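Local coordinates for histone-lysine N-methyltransferase, H3 lysine-9 specific SUVH6 (Arabidopsis thaliana, PDB 6A5N), which transfers methyl groups to a lysine of histone H3 and binds DNA, probably methylated DNA, through its SRA domain, at residues 11-16 / 85-90; 175-180 / 187-192. The protein carries 1 engineered substitution. One frame throughout, in Å; residues are numbered along the deposited sequence.

Contact 1. Residues 11-16 / 85-90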
# COMPACT_ATOMS: atom_id res chain seq x y z
N LYS A 11 10.30 2.03 -4.91
CA LYS A 11 8.85 1.98 -4.92
C LYS A 11 8.33 1.00 -5.97
O LYS A 11 7.52 0.11 -5.67
CB LYS A 11 8.26 3.37 -5.16
CG LYS A 11 7.79 4.08 -3.90
CD LYS A 11 7.76 5.59 -4.10
CE LYS A 11 7.27 6.30 -2.86
NZ LYS A 11 7.93 7.63 -2.70
N GLU A 12 8.80 1.15 -7.20
CA GLU A 12 8.34 0.28 -8.28
C GLU A 12 8.80 -1.17 -8.05
O GLU A 12 8.11 -2.11 -8.43
CB GLU A 12 8.80 0.82 -9.64
CG GLU A 12 7.75 0.70 -10.76
CD GLU A 12 6.36 1.23 -10.38
OE1 GLU A 12 6.26 2.12 -9.50
OE2 GLU A 12 5.36 0.74 -10.96
N THR A 13 9.95 -1.35 -7.40
CA THR A 13 10.43 -2.70 -7.11
C THR A 13 9.49 -3.39 -6.12
O THR A 13 9.12 -4.56 -6.31
CB THR A 13 11.87 -2.69 -6.55
OG1 THR A 13 12.72 -1.97 -7.45
CG2 THR A 13 12.40 -4.10 -6.38
N LEU A 14 9.06 -2.66 -5.09
CA LEU A 14 8.14 -3.22 -4.10
C LEU A 14 6.76 -3.47 -4.71
O LEU A 14 6.12 -4.50 -4.43
CB LEU A 14 8.03 -2.30 -2.89
CG LEU A 14 9.30 -2.11 -2.06
CD1 LEU A 14 9.04 -1.15 -0.92
CD2 LEU A 14 9.79 -3.43 -1.52
N ARG A 15 6.31 -2.54 -5.55
CA ARG A 15 5.06 -2.71 -6.29
C ARG A 15 5.09 -3.95 -7.16
O ARG A 15 4.14 -4.72 -7.18
CB ARG A 15 4.79 -1.49 -7.17
CG ARG A 15 4.09 -0.36 -6.47
CD ARG A 15 4.21 0.93 -7.27
NE ARG A 15 3.95 2.09 -6.41
CZ ARG A 15 4.09 3.35 -6.79
NH1 ARG A 15 3.83 4.33 -5.94
NH2 ARG A 15 4.50 3.64 -8.02
N LEU A 16 6.18 -4.13 -7.89
CA LEU A 16 6.35 -5.33 -8.69
C LEU A 16 6.25 -6.56 -7.78
O LEU A 16 5.41 -7.43 -8.02
CB LEU A 16 7.67 -5.31 -9.45
CG LEU A 16 7.74 -6.35 -10.57
CD1 LEU A 16 6.85 -5.91 -11.72
CD2 LEU A 16 9.17 -6.54 -11.05
N ASN A 85 15.24 -7.96 1.96
CA ASN A 85 16.29 -8.60 1.19
C ASN A 85 16.33 -8.09 -0.25
O ASN A 85 17.39 -7.67 -0.72
CB ASN A 85 16.13 -10.13 1.22
CG ASN A 85 17.29 -10.86 0.53
OD1 ASN A 85 17.28 -11.05 -0.68
ND2 ASN A 85 18.29 -11.27 1.31
N ILE A 86 15.20 -8.10 -0.95
CA ILE A 86 15.24 -7.66 -2.35
C ILE A 86 15.70 -6.21 -2.45
O ILE A 86 16.26 -5.81 -3.47
CB ILE A 86 13.87 -7.83 -3.09
CG1 ILE A 86 12.88 -6.73 -2.72
CG2 ILE A 86 13.29 -9.21 -2.87
CD1 ILE A 86 11.50 -6.90 -3.38
N LEU A 87 15.47 -5.42 -1.40
CA LEU A 87 15.91 -4.03 -1.42
C LEU A 87 17.37 -3.84 -0.89
O LEU A 87 18.00 -2.82 -1.16
CB LEU A 87 14.94 -3.16 -0.60
CG LEU A 87 13.53 -2.97 -1.19
CD1 LEU A 87 12.80 -1.83 -0.53
CD2 LEU A 87 13.61 -2.73 -2.66
N GLY A 88 17.89 -4.83 -0.17
CA GLY A 88 19.24 -4.76 0.35
C GLY A 88 19.28 -4.08 1.71
O GLY A 88 20.36 -3.80 2.25
N ILE A 89 18.10 -3.80 2.25
CA ILE A 89 17.97 -3.18 3.57
C ILE A 89 18.50 -4.10 4.65
O ILE A 89 19.17 -3.66 5.58
CB ILE A 89 16.48 -2.84 3.89
CG1 ILE A 89 15.95 -1.75 2.97
CG2 ILE A 89 16.32 -2.40 5.34
CD1 ILE A 89 14.53 -1.35 3.26
N HIS A 90 18.17 -5.38 4.52
CA HIS A 90 18.50 -6.42 5.48
C HIS A 90 18.50 -7.73 4.72
O HIS A 90 17.46 -8.15 4.20
CB HIS A 90 17.48 -6.42 6.62
CG HIS A 90 17.90 -7.20 7.83
ND1 HIS A 90 18.76 -6.70 8.79
CD2 HIS A 90 17.51 -8.42 8.28
CE1 HIS A 90 18.92 -7.60 9.75
NE2 HIS A 90 18.17 -8.65 9.46
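In Leu14 and Leu87 alike, CG stands opposite the carbonyl carbon and beside the backbone N (chi1 -64° and -69°), which turns the forked end of each leucine toward the other helix. This is apolar helix-helix packing: the long N-terminal helix 4-30 lies against the last turn of the short helix 81-87, within the SRA region, and no hydrogen bond crosses between the segments. The two leucines cross at about a right angle, and Leu14 CD2 comes to 3.5 Å from Leu87 CD1. That same methyl of Leu87 also meets CG and CD1 of Leu14, so it rests against the whole fork rather than one branch. The other methyl, Leu87 CD2, lies 4.1 Å from Thr13 CG2 as the two side chains slide past each other in opposite directions. Ile86 adds its end, CD1 sitting 4.2 Å from Thr13 CG2. Phe78 of strand 77-78 touches both leucines and extends the apolar patch. Were Leu87 replaced by an alanine, the helices would probably be left with a gap and the end of Leu14 set free to turn, its nearest neighbour across the contact being lost. The polar group of Thr13 is satisfied within its own helix, OG1 bonding Lys9 O. Directly after Leu87 the helix stops in a Schellman motif at Gly88, whose positive phi would jam a side chain against the preceding carbonyl oxygen. Gly88 N bonds back to Asn85 O at 2.9 Å.

Contact 2. Residues 175-180 / 187-192. With nucleotides of chain B.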
# COMPACT_ATOMS: atom_id res chain seq x y z
N ARG A 175 11.78 -1.98 13.08
CA ARG A 175 10.96 -2.63 14.10
C ARG A 175 9.74 -3.30 13.48
O ARG A 175 9.04 -2.70 12.66
CB ARG A 175 10.52 -1.63 15.18
CG ARG A 175 9.67 -0.47 14.69
CD ARG A 175 9.10 0.36 15.84
NE ARG A 175 8.20 -0.43 16.68
CZ ARG A 175 6.92 -0.64 16.39
NH1 ARG A 175 6.39 -0.13 15.29
NH2 ARG A 175 6.17 -1.38 17.20
N GLY A 176 9.49 -4.56 13.83
CA GLY A 176 8.28 -5.23 13.39
C GLY A 176 7.25 -5.15 14.51
O GLY A 176 7.66 -5.09 15.66
N LYS A 177 5.95 -5.12 14.18
CA LYS A 177 4.89 -5.02 15.19
C LYS A 177 4.78 -6.40 15.85
O LYS A 177 5.24 -7.36 15.26
CB LYS A 177 3.57 -4.56 14.56
CG LYS A 177 2.98 -5.43 13.45
CD LYS A 177 1.68 -4.83 12.90
CE LYS A 177 0.61 -4.74 13.98
NZ LYS A 177 -0.66 -4.10 13.53
N HIS A 178 4.25 -6.54 17.07
CA HIS A 178 4.33 -7.93 17.60
C HIS A 178 3.43 -8.82 16.77
O HIS A 178 2.24 -8.58 16.66
CB HIS A 178 3.96 -8.18 19.08
CG HIS A 178 5.04 -7.81 20.03
ND1 HIS A 178 6.35 -7.60 19.62
CD2 HIS A 178 5.07 -7.88 21.38
CE1 HIS A 178 7.09 -7.37 20.69
NE2 HIS A 178 6.35 -7.58 21.77
N LYS A 179 4.05 -9.86 16.21
CA LYS A 179 3.33 -10.74 15.34
C LYS A 179 2.54 -11.74 16.17
O LYS A 179 3.13 -12.64 16.78
CB LYS A 179 4.30 -11.43 14.39
CG LYS A 179 4.35 -10.81 13.01
CD LYS A 179 5.63 -11.16 12.29
CE LYS A 179 6.84 -10.59 13.01
NZ LYS A 179 7.74 -11.62 13.58
N SER A 180 1.22 -11.55 16.24
CA SER A 180 0.31 -12.58 16.72
C SER A 180 -0.20 -13.36 15.51
O SER A 180 -0.37 -12.77 14.44
CB SER A 180 -0.86 -11.99 17.53
OG SER A 180 -1.72 -11.18 16.74
N GLY A 187 -0.36 -5.96 7.23
CA GLY A 187 -0.22 -4.53 7.06
C GLY A 187 0.51 -3.86 8.20
O GLY A 187 0.07 -3.91 9.35
N GLY A 188 1.63 -3.22 7.88
CA GLY A 188 2.45 -2.52 8.86
C GLY A 188 3.34 -3.46 9.66
O GLY A 188 3.64 -3.20 10.82
N ASN A 189 3.77 -4.54 9.02
CA ASN A 189 4.50 -5.60 9.70
C ASN A 189 5.93 -5.21 10.07
O ASN A 189 6.45 -5.66 11.09
CB ASN A 189 4.53 -6.86 8.83
CG ASN A 189 3.55 -7.93 9.30
OD1 ASN A 189 2.55 -7.63 9.96
ND2 ASN A 189 3.83 -9.18 8.95
N TYR A 190 6.55 -4.39 9.22
CA TYR A 190 7.88 -3.85 9.48
C TYR A 190 7.94 -2.37 9.10
O TYR A 190 7.48 -1.99 8.01
CB TYR A 190 8.93 -4.65 8.72
CG TYR A 190 8.90 -6.12 9.04
CD1 TYR A 190 8.24 -7.02 8.21
CD2 TYR A 190 9.51 -6.62 10.18
CE1 TYR A 190 8.20 -8.36 8.49
CE2 TYR A 190 9.47 -7.97 10.48
CZ TYR A 190 8.82 -8.83 9.62
OH TYR A 190 8.78 -10.17 9.91
N VAL A 191 8.49 -1.54 9.99
CA VAL A 191 8.77 -0.12 9.71
C VAL A 191 10.27 0.18 9.79
O VAL A 191 10.91 -0.12 10.81
CB VAL A 191 8.03 0.82 10.69
CG1 VAL A 191 8.11 2.27 10.20
CG2 VAL A 191 6.59 0.41 10.85
N TYR A 192 10.83 0.75 8.73
CA TYR A 192 12.20 1.26 8.78
C TYR A 192 12.22 2.48 9.68
O TYR A 192 11.67 3.52 9.31
CB TYR A 192 12.71 1.60 7.37
CG TYR A 192 14.08 2.25 7.38
CD1 TYR A 192 15.17 1.60 7.94
CD2 TYR A 192 14.28 3.51 6.82
CE1 TYR A 192 16.43 2.19 7.96
CE2 TYR A 192 15.54 4.10 6.82
CZ TYR A 192 16.60 3.43 7.40
OH TYR A 192 17.85 3.99 7.42
P DA B 9 11.30 -11.95 12.74
OP1 DA B 9 11.47 -10.55 12.31
OP2 DA B 9 9.93 -12.46 13.00
O5' DA B 9 11.98 -12.88 11.64
C5' DA B 9 11.42 -14.16 11.34
C4' DA B 9 10.94 -14.21 9.90
O4' DA B 9 10.95 -15.57 9.43
C3' DA B 9 9.50 -13.79 9.72
O3' DA B 9 9.25 -13.49 8.33
C2' DA B 9 8.76 -15.05 10.18
C1' DA B 9 9.68 -16.15 9.66
N9 DA B 9 9.87 -17.26 10.58
C8 DA B 9 9.78 -17.21 11.94
N7 DA B 9 10.04 -18.35 12.52
C5 DA B 9 10.33 -19.21 11.46
C6 DA B 9 10.68 -20.58 11.40
N6 DA B 9 10.80 -21.35 12.49
N1 DA B 9 10.90 -21.11 10.19
C2 DA B 9 10.76 -20.34 9.10
N3 DA B 9 10.43 -19.05 9.04
C4 DA B 9 10.23 -18.54 10.26
P DG B 10 7.91 -12.72 7.90
OP1 DG B 10 8.18 -12.05 6.61
OP2 DG B 10 7.33 -11.94 9.03
O5' DG B 10 6.86 -13.92 7.68
C5' DG B 10 6.96 -14.72 6.54
C4' DG B 10 6.23 -16.03 6.75
O4' DG B 10 6.85 -16.78 7.81
C3' DG B 10 4.76 -15.88 7.15
O3' DG B 10 3.95 -16.39 6.10
C2' DG B 10 4.64 -16.70 8.46
C1' DG B 10 5.86 -17.60 8.36
N9 DG B 10 6.34 -18.15 9.64
C8 DG B 10 6.50 -17.48 10.83
N7 DG B 10 6.95 -18.23 11.80
C5 DG B 10 7.09 -19.49 11.21
C6 DG B 10 7.54 -20.72 11.77
O6 DG B 10 7.92 -20.94 12.93
N1 DG B 10 7.52 -21.75 10.83
C2 DG B 10 7.12 -21.60 9.52
N2 DG B 10 7.17 -22.69 8.75
N3 DG B 10 6.71 -20.45 8.99
C4 DG B 10 6.72 -19.45 9.89
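Arg175 and Val191 form an antiparallel hydrogen-bonded pair, with Val191 N reaching Arg175 O at 3.0 Å in a nearly straight bond (175°) and Arg175 N returning to Val191 O at 3.1 Å. They join strands 171-176 and 190-206 of the SRA sheet as a β-hairpin with a long connecting loop. A third backbone bond, Lys177 N to Asn189 O at 3.2 Å, is less well directed, because the donor stands 44° out of the carbonyl plane. Here the strand is irregular: Asn189 and Tyr190 both face Phe78 in a classic β-bulge, and Asn189 ND2 is held by Gln79 O.

Beyond the backbone, the hairpin meets the DNA. Tyr190 OH donates to OP2 of DG10 of chain B, which lies in the ring plane at its edge, while Lys179 NZ donates to OP2 of DA9 of chain B. Both bonds are modelled very short, so their exact lengths are doubtful. The two side chains thus grip successive phosphates of one strand, and the lysine charge would be expected to offset that of the phosphate. Lys179 bends at chi3 and chi4 and crosses the tyrosine at about a right angle, its CE 3.7 Å from Tyr190 OH.

Gly176 is the residue paired with Tyr190 across the strands, and its CA approaches the ring obliquely, 3.7 Å from Tyr190 CD2; any β-carbon there would clash with CE2 of the same ring and crowd Asn189 O. At the loop end, Lys177 has CG between its backbone N and carbonyl carbon (chi1 59°), which lays its aliphatic chain alongside the turn, CD 3.3 Å from Gly188 O.

From the N terminus, helix 4-30 supplies the first half of contact 1, and the chain then passes through helix 44-54 and strand 77-78 before helix 81-87 closes a loop of 68 residues. Contact 2 opens only afterwards and closes a much shorter loop, six residues between its segments, where a hairpin turns back, so the two follow in series without nesting or crossing. Contact 1 ties the N-terminal helix to the SRA region; contact 2 joins two strands inside that region. Their centres are about 16 Å apart and their nearest atoms about 5 Å, without touching. Phe78 of strand 77-78 bridges them, meeting Leu14 and Leu87 as well as Tyr190.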